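PDB 1I5G: tryparedoxin II from Crithidia fasciculata, which probably serves as a thioredoxin-like dithiol-disulfide oxidoreductase, passing reducing equivalents from trypanothione to tryparedoxin-dependent peroxidases. Local coordinates for residues V31-S36 with M66-D71; P41-F46 with S108-V113. The protein carries 1 engineered substitution. All coordinates share one frame; numbering follows the deposited sequence.

Interaction 1: V31-S36 with M66-D71; sequences VFFYFS and MLISWD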
loop_
_atom_site.group_PDB
_atom_site.type_symbol
_atom_site.label_atom_id
_atom_site.label_comp_id
_atom_site.label_asym_id
_atom_site.label_seq_id
_atom_site.Cartn_x
_atom_site.Cartn_y
_atom_site.Cartn_z
ATOM N N VAL A 31 -1.186 7.475 -3.284
ATOM C CA VAL A 31 -1.315 6.029 -3.164
ATOM C C VAL A 31 -0.136 5.557 -2.315
ATOM O O VAL A 31 1.027 5.804 -2.658
ATOM C CB VAL A 31 -1.340 5.332 -4.530
ATOM C CG1 VAL A 31 -1.413 3.820 -4.294
ATOM C CG2 VAL A 31 -2.530 5.829 -5.358
ATOM N N PHE A 32 -0.480 4.888 -1.226
ATOM C CA PHE A 32 0.532 4.323 -0.326
ATOM C C PHE A 32 0.707 2.843 -0.565
ATOM O O PHE A 32 -0.215 2.049 -0.379
ATOM C CB PHE A 32 0.180 4.566 1.154
ATOM C CG PHE A 32 0.262 6.003 1.545
ATOM C CD1 PHE A 32 -0.845 6.816 1.404
ATOM C CD2 PHE A 32 1.439 6.592 2.025
ATOM C CE1 PHE A 32 -0.807 8.155 1.747
ATOM C CE2 PHE A 32 1.520 7.911 2.371
ATOM C CZ PHE A 32 0.394 8.706 2.229
ATOM N N PHE A 33 1.920 2.467 -0.934
ATOM C CA PHE A 33 2.307 1.092 -1.181
ATOM C C PHE A 33 2.788 0.558 0.148
ATOM O O PHE A 33 3.762 1.019 0.737
ATOM C CB PHE A 33 3.395 1.068 -2.230
ATOM C CG PHE A 33 2.941 1.421 -3.613
ATOM C CD1 PHE A 33 2.869 2.743 -3.993
ATOM C CD2 PHE A 33 2.594 0.438 -4.519
ATOM C CE1 PHE A 33 2.452 3.059 -5.263
ATOM C CE2 PHE A 33 2.170 0.763 -5.812
ATOM C CZ PHE A 33 2.110 2.090 -6.159
ATOM N N TYR A 34 2.078 -0.437 0.663
ATOM C CA TYR A 34 2.304 -0.979 1.994
ATOM C C TYR A 34 2.932 -2.355 1.879
ATOM O O TYR A 34 2.305 -3.355 1.534
ATOM C CB TYR A 34 0.963 -1.093 2.767
ATOM C CG TYR A 34 1.055 -1.715 4.152
ATOM C CD1 TYR A 34 2.170 -1.488 4.929
ATOM C CD2 TYR A 34 0.058 -2.530 4.684
ATOM C CE1 TYR A 34 2.298 -2.018 6.162
ATOM C CE2 TYR A 34 0.192 -3.067 5.927
ATOM C CZ TYR A 34 1.316 -2.817 6.688
ATOM O OH TYR A 34 1.503 -3.369 7.952
ATOM N N PHE A 35 4.222 -2.424 2.168
ATOM C CA PHE A 35 5.012 -3.654 2.141
ATOM C C PHE A 35 4.898 -4.316 3.494
ATOM O O PHE A 35 5.302 -3.731 4.522
ATOM C CB PHE A 35 6.466 -3.297 1.790
ATOM C CG PHE A 35 6.597 -2.729 0.384
ATOM C CD1 PHE A 35 6.323 -1.403 0.129
ATOM C CD2 PHE A 35 6.998 -3.530 -0.682
ATOM C CE1 PHE A 35 6.435 -0.895 -1.163
ATOM C CE2 PHE A 35 7.104 -3.034 -1.946
ATOM C CZ PHE A 35 6.825 -1.732 -2.169
ATOM N N SER A 36 4.343 -5.524 3.516
ATOM C CA SER A 36 4.046 -6.189 4.781
ATOM C C SER A 36 3.823 -7.681 4.541
ATOM O O SER A 36 3.689 -8.111 3.387
ATOM C CB SER A 36 2.735 -5.576 5.295
ATOM O OG SER A 36 2.466 -5.874 6.652
ATOM N N MET A 66 -2.313 0.265 -0.829
ATOM C CA MET A 66 -2.202 -0.961 -1.589
ATOM C C MET A 66 -1.197 -1.898 -0.950
ATOM O O MET A 66 -0.013 -1.575 -0.884
ATOM C CB MET A 66 -1.798 -0.714 -3.016
ATOM C CG MET A 66 -2.068 -1.974 -3.832
ATOM S SD MET A 66 -1.518 -1.760 -5.522
ATOM C CE MET A 66 -2.943 -0.551 -6.076
ATOM N N LEU A 67 -1.650 -3.061 -0.521
ATOM C CA LEU A 67 -0.761 -4.077 0.021
ATOM C C LEU A 67 0.119 -4.650 -1.073
ATOM O O LEU A 67 -0.409 -5.114 -2.090
ATOM C CB LEU A 67 -1.603 -5.237 0.584
ATOM C CG LEU A 67 -0.827 -6.449 1.094
ATOM C CD1 LEU A 67 0.078 -6.048 2.254
ATOM C CD2 LEU A 67 -1.727 -7.593 1.468
ATOM N N ILE A 68 1.426 -4.618 -0.807
ATOM C CA ILE A 68 2.436 -5.278 -1.635
ATOM C C ILE A 68 2.988 -6.359 -0.711
ATOM O O ILE A 68 3.739 -6.093 0.221
ATOM C CB ILE A 68 3.498 -4.302 -2.137
ATOM C CG1 ILE A 68 2.898 -3.063 -2.800
ATOM C CG2 ILE A 68 4.398 -5.071 -3.103
ATOM C CD1 ILE A 68 1.928 -3.347 -3.926
ATOM N N SER A 69 2.599 -7.609 -0.962
ATOM C CA SER A 69 2.791 -8.674 0.021
ATOM C C SER A 69 4.090 -9.427 -0.071
ATOM O O SER A 69 4.446 -9.946 -1.121
ATOM C CB SER A 69 1.646 -9.681 -0.130
ATOM O OG SER A 69 1.913 -10.888 0.564
ATOM N N TRP A 70 4.784 -9.517 1.052
ATOM C CA TRP A 70 5.907 -10.425 1.179
ATOM C C TRP A 70 5.466 -11.715 1.847
ATOM O O TRP A 70 6.278 -12.410 2.462
ATOM C CB TRP A 70 7.026 -9.786 1.993
ATOM C CG TRP A 70 7.868 -8.744 1.328
ATOM C CD1 TRP A 70 7.681 -8.107 0.132
ATOM C CD2 TRP A 70 9.106 -8.222 1.842
ATOM N NE1 TRP A 70 8.698 -7.219 -0.119
ATOM C CE2 TRP A 70 9.586 -7.275 0.920
ATOM C CE3 TRP A 70 9.861 -8.459 2.997
ATOM C CZ2 TRP A 70 10.766 -6.581 1.112
ATOM C CZ3 TRP A 70 11.031 -7.759 3.183
ATOM C CH2 TRP A 70 11.476 -6.838 2.239
ATOM N N ASP A 71 4.212 -12.116 1.756
ATOM C CA ASP A 71 3.748 -13.325 2.414
ATOM C C ASP A 71 4.358 -14.564 1.772
ATOM O O ASP A 71 4.804 -14.587 0.625
ATOM C CB ASP A 71 2.216 -13.361 2.356
ATOM C CG ASP A 71 1.579 -12.428 3.349
ATOM O OD1 ASP A 71 1.664 -12.724 4.585
ATOM O OD2 ASP A 71 1.001 -11.378 2.949
#

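Interaction 2: P41-F46 with S108-V113; sequences PPSRAF and SIPTLV. Engineered in segment 41-46: S43 (natural residue Cys). With TS5 (glutathionylspermidine), chain C.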
loop_
_atom_site.group_PDB
_atom_site.type_symbol
_atom_site.label_atom_id
_atom_site.label_comp_id
_atom_site.label_asym_id
_atom_site.label_seq_id
_atom_site.Cartn_x
_atom_site.Cartn_y
_atom_site.Cartn_z
ATOM N N PRO A 41 6.171 -10.260 12.726
ATOM C CA PRO A 41 5.440 -9.665 13.852
ATOM C C PRO A 41 5.373 -8.161 13.830
ATOM O O PRO A 41 4.282 -7.611 13.996
ATOM C CB PRO A 41 6.078 -10.251 15.116
ATOM C CG PRO A 41 6.760 -11.430 14.634
ATOM C CD PRO A 41 7.227 -11.182 13.193
ATOM N N PRO A 42 6.475 -7.438 13.622
ATOM C CA PRO A 42 6.341 -5.983 13.570
ATOM C C PRO A 42 5.345 -5.420 12.559
ATOM O O PRO A 42 4.646 -4.425 12.706
ATOM C CB PRO A 42 7.786 -5.533 13.303
ATOM C CG PRO A 42 8.628 -6.603 13.754
ATOM C CD PRO A 42 7.873 -7.879 13.470
ATOM N N SER A 43 5.260 -6.125 11.430
ATOM C CA SER A 43 4.308 -5.776 10.370
ATOM C C SER A 43 2.857 -6.003 10.708
ATOM O O SER A 43 1.945 -5.218 10.488
ATOM C CB SER A 43 4.443 -6.635 9.121
ATOM O OG SER A 43 5.383 -6.062 8.300
ATOM N N ARG A 44 2.644 -7.189 11.260
ATOM C CA ARG A 44 1.344 -7.490 11.808
ATOM C C ARG A 44 0.908 -6.485 12.877
ATOM O O ARG A 44 -0.271 -6.172 12.996
ATOM C CB ARG A 44 1.335 -8.856 12.487
ATOM C CG ARG A 44 1.460 -9.995 11.521
ATOM C CD ARG A 44 0.968 -11.331 12.129
ATOM N NE ARG A 44 1.443 -11.470 13.502
ATOM C CZ ARG A 44 2.511 -12.183 13.853
ATOM N NH1 ARG A 44 3.248 -12.855 12.961
ATOM N NH2 ARG A 44 2.858 -12.247 15.133
ATOM N N ALA A 45 1.844 -6.018 13.697
ATOM C CA ALA A 45 1.512 -5.074 14.760
ATOM C C ALA A 45 1.288 -3.666 14.243
ATOM O O ALA A 45 0.654 -2.827 14.871
ATOM C CB ALA A 45 2.648 -5.076 15.743
ATOM N N PHE A 46 1.826 -3.340 13.073
ATOM C CA PHE A 46 1.610 -2.010 12.489
ATOM C C PHE A 46 0.295 -1.937 11.715
ATOM O O PHE A 46 -0.337 -0.880 11.675
ATOM C CB PHE A 46 2.764 -1.564 11.566
ATOM C CG PHE A 46 2.498 -0.304 10.779
ATOM C CD1 PHE A 46 2.419 0.936 11.420
ATOM C CD2 PHE A 46 2.336 -0.298 9.398
ATOM C CE1 PHE A 46 2.176 2.103 10.715
ATOM C CE2 PHE A 46 2.094 0.855 8.702
ATOM C CZ PHE A 46 2.008 2.070 9.356
ATOM N N SER A 108 13.284 -3.627 4.284
ATOM C CA SER A 108 12.626 -4.125 5.459
ATOM C C SER A 108 11.133 -3.873 5.448
ATOM O O SER A 108 10.692 -3.008 4.701
ATOM C CB SER A 108 13.225 -3.607 6.766
ATOM O OG SER A 108 13.001 -2.220 6.866
ATOM N N ILE A 109 10.368 -4.587 6.247
ATOM C CA ILE A 109 8.940 -4.431 6.464
ATOM C C ILE A 109 8.682 -4.287 7.959
ATOM O O ILE A 109 9.431 -4.845 8.758
ATOM C CB ILE A 109 8.125 -5.560 5.833
ATOM C CG1 ILE A 109 8.525 -6.944 6.350
ATOM C CG2 ILE A 109 8.250 -5.487 4.307
ATOM C CD1 ILE A 109 7.524 -8.023 5.935
ATOM N N PRO A 110 7.646 -3.557 8.359
ATOM C CA PRO A 110 6.733 -2.848 7.454
ATOM C C PRO A 110 7.306 -1.559 6.901
ATOM O O PRO A 110 8.036 -0.839 7.609
ATOM C CB PRO A 110 5.573 -2.474 8.376
ATOM C CG PRO A 110 6.206 -2.371 9.737
ATOM C CD PRO A 110 7.306 -3.399 9.786
ATOM N N THR A 111 6.957 -1.282 5.640
ATOM C CA THR A 111 7.379 -0.060 4.938
ATOM C C THR A 111 6.166 0.475 4.196
ATOM O O THR A 111 5.381 -0.267 3.613
ATOM C CB THR A 111 8.533 -0.286 3.918
ATOM O OG1 THR A 111 9.744 -0.625 4.602
ATOM C CG2 THR A 111 8.908 0.957 3.144
ATOM N N LEU A 112 5.997 1.791 4.187
ATOM C CA LEU A 112 4.853 2.462 3.583
ATOM C C LEU A 112 5.327 3.648 2.781
ATOM O O LEU A 112 5.858 4.620 3.344
ATOM C CB LEU A 112 3.870 2.868 4.691
ATOM C CG LEU A 112 2.468 3.301 4.270
ATOM C CD1 LEU A 112 1.694 2.210 3.620
ATOM C CD2 LEU A 112 1.772 3.781 5.549
ATOM N N VAL A 113 5.164 3.574 1.471
ATOM C CA VAL A 113 5.697 4.570 0.539
ATOM C C VAL A 113 4.550 5.246 -0.191
ATOM O O VAL A 113 3.745 4.589 -0.867
ATOM C CB VAL A 113 6.644 3.917 -0.478
ATOM C CG1 VAL A 113 7.135 4.919 -1.507
ATOM C CG2 VAL A 113 7.832 3.283 0.280
HETATM N N1 TS5 C . 12.235 -2.800 13.809
HETATM C CA1 TS5 C . 12.091 -2.576 12.352
HETATM C C1 TS5 C . 10.720 -2.038 12.039
HETATM O OE1 TS5 C . 10.518 -1.452 10.951
HETATM O OE2 TS5 C . 9.803 -2.209 12.882
HETATM C CB1 TS5 C . 12.298 -3.831 11.501
HETATM C CG1 TS5 C . 11.155 -4.830 11.636
HETATM C CD1 TS5 C . 11.710 -6.163 11.217
HETATM O O1 TS5 C . 12.522 -6.890 11.941
HETATM N N2 TS5 C . 11.336 -6.666 10.043
HETATM C CA2 TS5 C . 11.956 -7.758 9.357
HETATM C C2 TS5 C . 12.471 -7.451 7.969
HETATM O O2 TS5 C . 11.777 -6.697 7.103
HETATM C CB2 TS5 C . 10.887 -8.835 9.169
HETATM S SG2 TS5 C . 9.859 -9.190 10.617
HETATM N N3 TS5 C . 13.641 -8.087 7.775
HETATM C CA3 TS5 C . 14.190 -8.109 6.435
HETATM C C3 TS5 C . 15.530 -7.426 6.342
HETATM O O3 TS5 C . 15.680 -6.358 7.089
HETATM N "N1'" TS5 C . 16.558 -7.800 5.593
HETATM C "C1'" TS5 C . 17.585 -6.856 5.226
HETATM C "C2'" TS5 C . 18.874 -7.405 5.811
HETATM N "N2'" TS5 C . 21.332 -7.009 5.945
HETATM C "C3'" TS5 C . 20.087 -6.638 5.281
HETATM C "C4'" TS5 C . 22.509 -6.284 5.486
HETATM C "C5'" TS5 C . 23.843 -6.987 5.754
HETATM C "C6'" TS5 C . 25.045 -6.300 5.105
HETATM C "C7'" TS5 C . 26.361 -6.576 5.827
HETATM N "N3'" TS5 C . 27.564 -6.011 5.225
#

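Interaction 1: V31-S36 with M66-D71
I68 lays its CB over one face of the F35 ring, 4.0 Å from the centroid, while I68 CG2 reaches F35 CE2 at 3.6 Å. With CG1 beside its own backbone N (chi1 -51°), the other branch runs toward F33, whose CD2 meets I68 CD1 at 3.9 Å at the ring edge. A beta-branched residue thus serves two rings, and M97 and L100 of helix 94-103 close over it. On the reverse face, L67 CD1 packs against Y34 O, and S36 is small enough to sit with its CB over one face of the Y34 ring and still meet L67 CD1. The backbones pair in parallel: M66 N gives to F32 O, Y34 N to M66 O almost straight (179°), and I68 N to Y34 O. S36 N to I68 O is a local weak link at 3.4 Å, but beyond it W70 N gives to S36 O. Looser are M66 SD, oblique to the F33 ring and 5.4 Å from its centroid, and partly exposed W70, which sets NE1 at the F35 edge while bonding T101. S69 and D71 form an ST turn. These neighbouring strands, joined through helix 41-57, make the beta-alpha-beta crossover of the thioredoxin fold.

Interaction 2: P41-F46 with S108-V113
The F46 ring meets L112 at its edge: F46 CZ lies 4.2 Å from L112 CD2, near the ring plane, the side chains crossing at about a right angle. P110 CB comes to the same ring obliquely, 4.0 Å from F46 CD2. CG of F46 is anti to the backbone N (chi1 171°), which carries the ring toward the strand, where R128 and V131 of helix 127-133 also touch it. A large aromatic suits this wedge between two helices and the sheet.

P110, preceded by a cis peptide bond, turns its ring into the start of the helix. Its CG meets F46 CB at 4.0 Å, and its CD lies close to P42 CB. S43, engineered where the natural chain has Cys, sets OG 3.4 Å from P110 N, a plain contact since that nitrogen has no hydrogen. The same OG touches CB, CG1 and CD1 of I109, whose CG1 sits between the backbone N and carbonyl carbon (chi1 58°), a crowded position that brings it against S43 and the ligand.

Glutathionylspermidine is held by the backbone just before P110. I109 N gives to its O2 at 2.7 Å, and its N2 gives back to I109 O at 2.9 Å. P42, lacking an N-H, presents its apolar ring: P42 CD lies 3.7 Å from the ligand's SG2, and P42 CG packs on the ligand's CG1.

The contact between helix start and strand is therefore mostly apolar, the S43 hydroxyl making only van der Waals contacts. The polar grip on the ligand comes from I109 N and O, with R128 NH1 adding another bond. These leave the thiol beside the helix start whose natural sequence is the CPPC motif, its second Cys here engineered to S43, consistent with thiol-disulfide exchange there.

Overall arrangement
From the N terminus, strand 30-36 comes first and leads into helix 41-57, which returns the chain to strand 63-69. Interaction 1 closes this loop by setting 66-71 beside 31-36. Interaction 2 starts inside that loop, at 41-46, and closes far later at 108-113, after helices 74-81 and 94-103 have passed; the two contacts therefore cross rather than nest. They meet at strand 30-36, which pairs with strand 63-69 along one edge and antiparallel strand 111-116 along the other, through backbone hydrogen bonds of F33 with V113 and F35 with T111. S36 also packs against S43. Together they tie the central sheet to the helix start and cis-proline loop at the ligand pocket.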